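Local coordinates for minor structural protein 5 (Lactococcus phage Tuc2009, PDB 5E7T) that is a structural protein of the phage particle, probably a baseplate component that helps the virion recognise and attach to its lactococcal host, at residues H8-N13 with S222-D227; T23-L28 with D202-V207; M229-Y234 with V263-G268. All coordinates share one frame; numbering follows the deposited sequence.

Interaction 1: H8-N13 with S222-D227; sequences HTAYAN and SKYDWD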
loop_
_atom_site.group_PDB
_atom_site.type_symbol
_atom_site.label_atom_id
_atom_site.label_comp_id
_atom_site.label_asym_id
_atom_site.label_seq_id
_atom_site.Cartn_x
_atom_site.Cartn_y
_atom_site.Cartn_z
ATOM N N HIS B 8 44.214 -55.148 2.969
ATOM C CA HIS B 8 44.217 -54.451 4.248
ATOM C C HIS B 8 44.353 -52.964 4.056
ATOM O O HIS B 8 45.320 -52.509 3.445
ATOM C CB HIS B 8 45.288 -55.004 5.189
ATOM C CG HIS B 8 45.115 -56.460 5.473
ATOM N ND1 HIS B 8 45.953 -57.405 4.912
ATOM C CD2 HIS B 8 44.154 -57.094 6.181
ATOM C CE1 HIS B 8 45.498 -58.575 5.322
ATOM N NE2 HIS B 8 44.424 -58.437 6.099
ATOM N N THR B 9 43.357 -52.208 4.564
ATOM C CA THR B 9 43.282 -50.755 4.464
ATOM C C THR B 9 43.367 -50.082 5.839
ATOM O O THR B 9 42.769 -50.566 6.803
ATOM C CB THR B 9 42.053 -50.350 3.662
ATOM O OG1 THR B 9 41.779 -51.342 2.662
ATOM C CG2 THR B 9 42.219 -49.001 3.009
ATOM N N ALA B 10 44.167 -49.000 5.926
ATOM C CA ALA B 10 44.408 -48.208 7.139
ATOM C C ALA B 10 44.567 -46.729 6.795
ATOM O O ALA B 10 44.955 -46.398 5.682
ATOM C CB ALA B 10 45.631 -48.714 7.885
ATOM N N TYR B 11 44.248 -45.839 7.744
ATOM C CA TYR B 11 44.253 -44.392 7.537
ATOM C C TYR B 11 45.193 -43.660 8.505
ATOM O O TYR B 11 45.466 -44.165 9.598
ATOM C CB TYR B 11 42.802 -43.866 7.618
ATOM C CG TYR B 11 41.884 -44.501 6.588
ATOM C CD1 TYR B 11 41.259 -45.720 6.837
ATOM C CD2 TYR B 11 41.675 -43.904 5.347
ATOM C CE1 TYR B 11 40.480 -46.347 5.864
ATOM C CE2 TYR B 11 40.877 -44.512 4.374
ATOM C CZ TYR B 11 40.292 -45.742 4.634
ATOM O OH TYR B 11 39.509 -46.357 3.688
ATOM N N ALA B 12 45.715 -42.483 8.087
ATOM C CA ALA B 12 46.642 -41.645 8.864
ATOM C C ALA B 12 46.579 -40.183 8.445
ATOM O O ALA B 12 45.919 -39.852 7.459
ATOM C CB ALA B 12 48.064 -42.156 8.706
ATOM N N ASN B 13 47.276 -39.308 9.191
ATOM C CA ASN B 13 47.326 -37.871 8.924
ATOM C C ASN B 13 48.727 -37.376 8.557
ATOM O O ASN B 13 48.925 -36.170 8.407
ATOM C CB ASN B 13 46.717 -37.077 10.078
ATOM C CG ASN B 13 45.200 -37.047 10.012
ATOM O OD1 ASN B 13 44.597 -36.413 9.127
ATOM N ND2 ASN B 13 44.546 -37.740 10.945
ATOM N N SER B 222 54.118 -49.042 9.325
ATOM C CA SER B 222 55.107 -49.382 8.296
ATOM C C SER B 222 54.721 -50.558 7.366
ATOM O O SER B 222 55.206 -50.597 6.234
ATOM C CB SER B 222 56.474 -49.633 8.924
ATOM O OG SER B 222 56.490 -50.808 9.719
ATOM N N LYS B 223 53.842 -51.488 7.814
ATOM C CA LYS B 223 53.412 -52.635 6.997
ATOM C C LYS B 223 52.625 -52.194 5.734
ATOM O O LYS B 223 52.580 -52.927 4.746
ATOM C CB LYS B 223 52.591 -53.630 7.851
ATOM C CG LYS B 223 52.479 -55.043 7.258
ATOM C CD LYS B 223 53.516 -56.025 7.829
ATOM C CE LYS B 223 53.966 -57.088 6.836
ATOM N NZ LYS B 223 52.937 -58.138 6.594
ATOM N N TYR B 224 52.045 -50.978 5.776
ATOM C CA TYR B 224 51.208 -50.359 4.747
ATOM C C TYR B 224 51.972 -49.499 3.715
ATOM O O TYR B 224 53.083 -49.034 3.990
ATOM C CB TYR B 224 50.130 -49.498 5.445
ATOM C CG TYR B 224 49.155 -50.301 6.277
ATOM C CD1 TYR B 224 47.998 -50.832 5.714
ATOM C CD2 TYR B 224 49.382 -50.525 7.632
ATOM C CE1 TYR B 224 47.103 -51.592 6.472
ATOM C CE2 TYR B 224 48.491 -51.277 8.403
ATOM C CZ TYR B 224 47.356 -51.817 7.816
ATOM O OH TYR B 224 46.465 -52.548 8.568
ATOM N N ASP B 225 51.349 -49.281 2.533
ATOM C CA ASP B 225 51.860 -48.408 1.473
ATOM C C ASP B 225 51.001 -47.142 1.542
ATOM O O ASP B 225 49.811 -47.169 1.213
ATOM C CB ASP B 225 51.790 -49.088 0.089
ATOM C CG ASP B 225 52.672 -50.320 -0.070
ATOM O OD1 ASP B 225 53.903 -50.217 0.187
ATOM O OD2 ASP B 225 52.151 -51.371 -0.511
ATOM N N TRP B 226 51.590 -46.057 2.049
ATOM C CA TRP B 226 50.908 -44.789 2.312
ATOM C C TRP B 226 50.870 -43.769 1.171
ATOM O O TRP B 226 51.917 -43.295 0.720
ATOM C CB TRP B 226 51.515 -44.143 3.547
ATOM C CG TRP B 226 51.339 -44.989 4.759
ATOM C CD1 TRP B 226 52.231 -45.883 5.270
ATOM C CD2 TRP B 226 50.143 -45.119 5.539
ATOM N NE1 TRP B 226 51.693 -46.508 6.367
ATOM C CE2 TRP B 226 50.402 -46.077 6.542
ATOM C CE3 TRP B 226 48.885 -44.496 5.508
ATOM C CZ2 TRP B 226 49.446 -46.434 7.500
ATOM C CZ3 TRP B 226 47.932 -44.875 6.437
ATOM C CH2 TRP B 226 48.224 -45.814 7.434
ATOM N N ASP B 227 49.641 -43.378 0.769
ATOM C CA ASP B 227 49.369 -42.403 -0.287
ATOM C C ASP B 227 48.465 -41.289 0.226
ATOM O O ASP B 227 47.629 -41.544 1.094
ATOM C CB ASP B 227 48.646 -43.085 -1.462
ATOM C CG ASP B 227 49.453 -44.043 -2.314
ATOM O OD1 ASP B 227 50.677 -43.821 -2.466
ATOM O OD2 ASP B 227 48.839 -44.948 -2.924
#
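Ala10 and Ala12 each set a methyl group against an aromatic ring, of Tyr224 and Trp226 respectively. The Ala10 methyl makes a CH-pi contact: its CB sits 3.6 Å from the centroid of the Tyr224 ring and 16° off the ring normal, over one face. Carbonyl contacts flank this on the same strand. The Tyr224 ring turns an edge to the backbone at His8, with CE1 3.6 Å from His8 O, while Ala10 O lies obliquely 3.4 Å from Trp226 CZ3. Apolar packing is centred on the outer corner of the indole, where Ala12 CB is 3.5 Å from Trp226 CZ3 and Ala10 CB is 3.9 Å from Trp226 CH2. The two aromatic residues also pack on each other, Tyr224 CB resting over one face of the indole near its rim. The polar ends are held by backbone carbonyls just upstream: Tyr224 OH bonds to Ser218 O and Trp226 NE1 to Ser221 O. The axes of strands 8-12 and 225-227 stay 8.6 Å apart and point broadly the same way, 50° between them, because strand 206-210 runs between the two and bonds to both. These are the outer strands of a three-stranded antiparallel sheet, meeting across its middle strand through side chains; strands 206-210 and 225-228 are consistent with part of one layer of a fibronectin type III-like sandwich, to which strand 8-12 is added from near the N-terminus.

Interaction 2: T23-L28 with D202-V207; sequences TVYPNL and DWPKFV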
loop_
_atom_site.group_PDB
_atom_site.type_symbol
_atom_site.label_atom_id
_atom_site.label_comp_id
_atom_site.label_asym_id
_atom_site.label_seq_id
_atom_site.Cartn_x
_atom_site.Cartn_y
_atom_site.Cartn_z
ATOM N N THR B 23 43.234 -48.556 11.841
ATOM C CA THR B 23 42.896 -49.676 10.980
ATOM C C THR B 23 41.414 -49.554 10.647
ATOM O O THR B 23 40.925 -50.266 9.767
ATOM C CB THR B 23 43.224 -50.988 11.685
ATOM O OG1 THR B 23 42.752 -50.922 13.032
ATOM C CG2 THR B 23 44.716 -51.308 11.660
ATOM N N VAL B 24 40.712 -48.613 11.330
ATOM C CA VAL B 24 39.283 -48.350 11.170
ATOM C C VAL B 24 38.991 -46.856 10.928
ATOM O O VAL B 24 39.453 -46.022 11.700
ATOM C CB VAL B 24 38.470 -48.940 12.345
ATOM C CG1 VAL B 24 39.002 -48.468 13.691
ATOM C CG2 VAL B 24 36.991 -48.614 12.214
ATOM N N TYR B 25 38.238 -46.526 9.844
ATOM C CA TYR B 25 37.894 -45.140 9.484
ATOM C C TYR B 25 37.036 -44.515 10.590
ATOM O O TYR B 25 36.144 -45.197 11.123
ATOM C CB TYR B 25 37.165 -45.066 8.124
ATOM C CG TYR B 25 37.240 -43.714 7.451
ATOM C CD1 TYR B 25 38.430 -43.254 6.902
ATOM C CD2 TYR B 25 36.114 -42.908 7.329
ATOM C CE1 TYR B 25 38.507 -42.016 6.271
ATOM C CE2 TYR B 25 36.181 -41.657 6.703
ATOM C CZ TYR B 25 37.382 -41.221 6.169
ATOM O OH TYR B 25 37.501 -40.005 5.538
ATOM N N PRO B 26 37.293 -43.241 10.974
ATOM C CA PRO B 26 36.550 -42.669 12.090
ATOM C C PRO B 26 35.077 -42.440 11.824
ATOM O O PRO B 26 34.671 -42.101 10.709
ATOM C CB PRO B 26 37.309 -41.375 12.404
ATOM C CG PRO B 26 38.028 -41.038 11.221
ATOM C CD PRO B 26 38.349 -42.316 10.518
ATOM N N ASN B 27 34.281 -42.673 12.866
ATOM C CA ASN B 27 32.849 -42.440 12.902
ATOM C C ASN B 27 32.606 -41.067 13.525
ATOM O O ASN B 27 33.379 -40.633 14.383
ATOM C CB ASN B 27 32.172 -43.496 13.760
ATOM C CG ASN B 27 31.997 -44.821 13.108
ATOM O OD1 ASN B 27 31.583 -44.923 11.957
ATOM N ND2 ASN B 27 32.216 -45.871 13.873
ATOM N N LEU B 28 31.513 -40.398 13.114
ATOM C CA LEU B 28 31.120 -39.087 13.645
ATOM C C LEU B 28 30.619 -39.188 15.096
ATOM O O LEU B 28 30.057 -40.203 15.502
ATOM C CB LEU B 28 30.043 -38.432 12.764
ATOM C CG LEU B 28 30.509 -37.745 11.496
ATOM C CD1 LEU B 28 29.337 -37.453 10.592
ATOM C CD2 LEU B 28 31.299 -36.469 11.801
ATOM N N ASP B 202 39.090 -32.289 9.349
ATOM C CA ASP B 202 38.888 -33.262 10.423
ATOM C C ASP B 202 39.022 -34.715 10.011
ATOM O O ASP B 202 39.114 -35.573 10.892
ATOM C CB ASP B 202 37.527 -33.038 11.113
ATOM C CG ASP B 202 37.374 -31.690 11.787
ATOM O OD1 ASP B 202 38.321 -31.265 12.488
ATOM O OD2 ASP B 202 36.293 -31.066 11.631
ATOM N N TRP B 203 39.020 -35.016 8.710
ATOM C CA TRP B 203 39.097 -36.409 8.265
ATOM C C TRP B 203 40.519 -36.881 7.941
ATOM O O TRP B 203 41.351 -36.037 7.589
ATOM C CB TRP B 203 38.174 -36.626 7.059
ATOM C CG TRP B 203 36.730 -36.382 7.362
ATOM C CD1 TRP B 203 36.025 -35.244 7.120
ATOM C CD2 TRP B 203 35.821 -37.289 8.018
ATOM N NE1 TRP B 203 34.725 -35.390 7.555
ATOM C CE2 TRP B 203 34.568 -36.641 8.094
ATOM C CE3 TRP B 203 35.941 -38.598 8.537
ATOM C CZ2 TRP B 203 33.450 -37.239 8.693
ATOM C CZ3 TRP B 203 34.831 -39.189 9.124
ATOM C CH2 TRP B 203 33.596 -38.520 9.173
ATOM N N PRO B 204 40.803 -38.223 7.977
ATOM C CA PRO B 204 42.136 -38.710 7.585
ATOM C C PRO B 204 42.540 -38.235 6.196
ATOM O O PRO B 204 41.684 -38.196 5.300
ATOM C CB PRO B 204 41.965 -40.227 7.598
ATOM C CG PRO B 204 40.884 -40.483 8.562
ATOM C CD PRO B 204 39.936 -39.352 8.393
ATOM N N LYS B 205 43.835 -37.851 6.038
ATOM C CA LYS B 205 44.436 -37.330 4.802
ATOM C C LYS B 205 45.145 -38.377 3.945
ATOM O O LYS B 205 45.224 -38.205 2.717
ATOM C CB LYS B 205 45.400 -36.167 5.110
ATOM C CG LYS B 205 44.689 -34.825 5.222
ATOM C CD LYS B 205 45.449 -33.808 6.071
ATOM C CE LYS B 205 44.540 -32.705 6.588
ATOM N NZ LYS B 205 43.814 -33.112 7.821
ATOM N N PHE B 206 45.670 -39.448 4.590
ATOM C CA PHE B 206 46.436 -40.527 3.947
ATOM C C PHE B 206 45.818 -41.919 4.116
ATOM O O PHE B 206 45.258 -42.224 5.166
ATOM C CB PHE B 206 47.905 -40.518 4.423
ATOM C CG PHE B 206 48.593 -39.183 4.241
ATOM C CD1 PHE B 206 48.466 -38.178 5.196
ATOM C CD2 PHE B 206 49.331 -38.912 3.095
ATOM C CE1 PHE B 206 49.054 -36.922 5.001
ATOM C CE2 PHE B 206 49.922 -37.658 2.902
ATOM C CZ PHE B 206 49.779 -36.671 3.855
ATOM N N VAL B 207 45.935 -42.757 3.073
ATOM C CA VAL B 207 45.473 -44.145 3.062
ATOM C C VAL B 207 46.665 -45.110 2.887
ATOM O O VAL B 207 47.575 -44.858 2.095
ATOM C CB VAL B 207 44.320 -44.392 2.058
ATOM C CG1 VAL B 207 44.770 -44.239 0.616
ATOM C CG2 VAL B 207 43.661 -45.743 2.282
#
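The Tyr25 ring and the six-membered ring of Trp203 lie nearly parallel, their planes 4° apart, but they are slid so far past each other that they barely overlap and their centroids stand 5.5 Å apart. Pro26 CD rests over one face of the tyrosine ring, offset toward its rim. The indole has Pro26 O at its edge, in the ring plane and 3.3 Å from Trp203 CZ3. These residues join two irregular pieces of chain: residues 23-28, in the long loop after strand 8-12, and the lead-in of residues 202-205 to strand 206-210 of the small three-stranded antiparallel sheet. That strand starts with a classic beta bulge, Lys205 and Phe206 both facing Ala12.

With Tyr25 CG anti to the backbone N (chi1 -158°), the ring sets out beside the carbonyl carbon, where Pro26 follows; its outer atoms meet both partners obliquely. CE2 is 3.6 Å from Trp203 CE3 and CE1 is 3.6 Å from Pro204 CG. The phenol OH passes close to Trp203 CE3 and CB. Leu28 meets the far end of the indole at about a right angle, with CD2 3.9 Å from Trp203 CZ2. Tyr11 packs edge-to-face with Tyr25, while Arg232 and Pro239, from neighbouring strands, touch both Tyr25 and Trp203. The cluster thus buries the junction of loop, sheet and adjoining strands by largely apolar contact. Its two prolines reach toward each other tip to tip, Pro26 CD lying 3.7 Å from Pro204 CG.

Interaction 3: M229-Y234 with V263-G268; sequences MKYRVY and VSQING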
loop_
_atom_site.group_PDB
_atom_site.type_symbol
_atom_site.label_atom_id
_atom_site.label_comp_id
_atom_site.label_asym_id
_atom_site.label_seq_id
_atom_site.Cartn_x
_atom_site.Cartn_y
_atom_site.Cartn_z
ATOM N N MET B 229 45.275 -39.247 0.036
ATOM C CA MET B 229 43.992 -39.506 -0.604
ATOM C C MET B 229 43.559 -38.352 -1.485
ATOM O O MET B 229 43.668 -37.189 -1.079
ATOM C CB MET B 229 42.898 -39.845 0.396
ATOM C CG MET B 229 43.267 -40.910 1.371
ATOM S SD MET B 229 41.821 -41.680 2.120
ATOM C CE MET B 229 40.910 -40.172 2.773
ATOM N N LYS B 230 43.080 -38.693 -2.694
ATOM C CA LYS B 230 42.566 -37.787 -3.721
ATOM C C LYS B 230 41.026 -37.879 -3.772
ATOM O O LYS B 230 40.402 -37.026 -4.407
ATOM C CB LYS B 230 43.189 -38.148 -5.094
ATOM C CG LYS B 230 43.103 -37.073 -6.193
ATOM C CD LYS B 230 43.577 -37.617 -7.573
ATOM C CE LYS B 230 43.309 -36.681 -8.744
ATOM N NZ LYS B 230 43.631 -37.301 -10.065
ATOM N N TYR B 231 40.400 -38.901 -3.117
ATOM C CA TYR B 231 38.930 -39.055 -3.127
ATOM C C TYR B 231 38.336 -39.476 -1.781
ATOM O O TYR B 231 39.005 -40.138 -1.001
ATOM C CB TYR B 231 38.450 -40.014 -4.248
ATOM C CG TYR B 231 38.999 -39.685 -5.619
ATOM C CD1 TYR B 231 38.384 -38.732 -6.427
ATOM C CD2 TYR B 231 40.168 -40.278 -6.081
ATOM C CE1 TYR B 231 38.912 -38.395 -7.672
ATOM C CE2 TYR B 231 40.717 -39.930 -7.311
ATOM C CZ TYR B 231 40.089 -38.984 -8.105
ATOM O OH TYR B 231 40.639 -38.652 -9.323
ATOM N N ARG B 232 37.070 -39.086 -1.514
ATOM C CA ARG B 232 36.354 -39.425 -0.280
ATOM C C ARG B 232 35.075 -40.113 -0.653
ATOM O O ARG B 232 34.302 -39.567 -1.439
ATOM C CB ARG B 232 36.076 -38.195 0.598
ATOM C CG ARG B 232 36.196 -38.558 2.056
ATOM C CD ARG B 232 35.673 -37.543 3.054
ATOM N NE ARG B 232 36.391 -36.258 3.141
ATOM C CZ ARG B 232 37.678 -36.087 3.432
ATOM N NH1 ARG B 232 38.492 -37.131 3.533
ATOM N NH2 ARG B 232 38.174 -34.869 3.560
ATOM N N VAL B 233 34.874 -41.333 -0.129
ATOM C CA VAL B 233 33.727 -42.186 -0.425
ATOM C C VAL B 233 32.727 -42.131 0.699
ATOM O O VAL B 233 33.069 -42.412 1.841
ATOM C CB VAL B 233 34.178 -43.613 -0.793
ATOM C CG1 VAL B 233 32.989 -44.558 -0.946
ATOM C CG2 VAL B 233 35.031 -43.594 -2.064
ATOM N N TYR B 234 31.500 -41.702 0.365
ATOM C CA TYR B 234 30.337 -41.513 1.246
ATOM C C TYR B 234 29.312 -42.610 0.978
ATOM O O TYR B 234 28.756 -42.689 -0.123
ATOM C CB TYR B 234 29.673 -40.143 0.956
ATOM C CG TYR B 234 30.488 -38.947 1.398
ATOM C CD1 TYR B 234 31.508 -38.436 0.598
ATOM C CD2 TYR B 234 30.232 -38.316 2.608
ATOM C CE1 TYR B 234 32.264 -37.333 1.003
ATOM C CE2 TYR B 234 30.975 -37.211 3.018
ATOM C CZ TYR B 234 31.999 -36.728 2.220
ATOM O OH TYR B 234 32.745 -35.653 2.663
ATOM N N VAL B 263 30.858 -39.980 -4.311
ATOM C CA VAL B 263 32.289 -39.717 -4.093
ATOM C C VAL B 263 32.557 -38.233 -4.295
ATOM O O VAL B 263 31.897 -37.597 -5.115
ATOM C CB VAL B 263 33.184 -40.566 -5.047
ATOM C CG1 VAL B 263 34.678 -40.365 -4.769
ATOM C CG2 VAL B 263 32.808 -42.050 -5.015
ATOM N N SER B 264 33.533 -37.691 -3.559
ATOM C CA SER B 264 34.006 -36.319 -3.730
ATOM C C SER B 264 35.528 -36.369 -3.994
ATOM O O SER B 264 36.145 -37.419 -3.776
ATOM C CB SER B 264 33.690 -35.488 -2.499
ATOM O OG SER B 264 34.613 -35.787 -1.473
ATOM N N GLN B 265 36.121 -35.267 -4.485
ATOM C CA GLN B 265 37.559 -35.184 -4.740
ATOM C C GLN B 265 38.187 -34.273 -3.702
ATOM O O GLN B 265 37.636 -33.210 -3.390
ATOM C CB GLN B 265 37.851 -34.644 -6.147
ATOM C CG GLN B 265 39.334 -34.643 -6.513
ATOM C CD GLN B 265 39.704 -33.772 -7.688
ATOM O OE1 GLN B 265 38.926 -33.581 -8.623
ATOM N NE2 GLN B 265 40.934 -33.269 -7.687
ATOM N N ILE B 266 39.358 -34.684 -3.198
ATOM C CA ILE B 266 40.151 -33.935 -2.225
ATOM C C ILE B 266 41.399 -33.379 -2.905
ATOM O O ILE B 266 42.023 -34.047 -3.741
ATOM C CB ILE B 266 40.488 -34.811 -0.998
ATOM C CG1 ILE B 266 39.224 -35.501 -0.420
ATOM C CG2 ILE B 266 41.289 -34.048 0.076
ATOM C CD1 ILE B 266 38.097 -34.622 0.084
ATOM N N ASN B 267 41.743 -32.136 -2.558
ATOM C CA ASN B 267 42.882 -31.427 -3.129
ATOM C C ASN B 267 43.442 -30.483 -2.052
ATOM O O ASN B 267 43.324 -29.259 -2.169
ATOM C CB ASN B 267 42.397 -30.679 -4.373
ATOM C CG ASN B 267 43.455 -30.116 -5.271
ATOM O OD1 ASN B 267 43.663 -30.601 -6.384
ATOM N ND2 ASN B 267 44.028 -28.986 -4.876
ATOM N N GLY B 268 43.980 -31.082 -0.989
ATOM C CA GLY B 268 44.549 -30.384 0.157
ATOM C C GLY B 268 43.569 -29.497 0.899
ATOM O O GLY B 268 43.619 -28.268 0.777
#
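Arg232 and Ser264 form a hydrogen-bonded antiparallel pair, with Arg232 N to Ser264 O at 3.0 Å and Ser264 N to Arg232 O at 2.9 Å. They belong to neighbouring strands in a four-stranded antiparallel sheet, consistent with the second layer of a fibronectin type III-like sandwich. A third backbone bond, Ile266 N to Lys230 O, extends the ladder to a classic bulge where Lys230 and Tyr231 both face Ser243.

From the backbone outward, Arg232 CB lies 3.5 Å from Ser264 OG and also near Ile266 CD1. The chain bends at chi3 (-67°), placing NE 3.9 Å from Ile266 CD1. That methyl then lies over one face of the guanidinium, offset toward its rim, 3.7 Å from CZ and 3.5 Å from NH2. Tyr234 OH lies at the guanidinium edge, in its plane, and Glu271 forms a long, weak ion pair with NE while also accepting from Ser264 OG and Tyr234 OH.

Beyond the sheet's other face, Trp126 of the Minor structural protein 4 chain packs edge-to-face on Tyr231 and touches Val263. On that face Val233 CG2 meets Val263 CG2 at 4.0 Å.

In the fold
Interactions 1 and 2 lie about 11 Å apart between centres and share strand 206-210: Phe206 N probably bonds to Ala12 O and Asp227 N to Val207 O, both at 2.9 Å, so interaction 1 joins the strands on either side of it. Interaction 2 is nested along the chain inside the loop that interaction 1 closes. Interaction 3 follows both in sequence, its centre about 12 Å from that of interaction 2 and about 16 Å from that of interaction 1. Met229 bridges them, its N 2.9 Å from Lys205 O and its SD 3.7 Å from Tyr11 CE2. Arg232 NH1 packs 3.6 Å from Tyr25 OH, bringing the second sheet against the aromatic cluster.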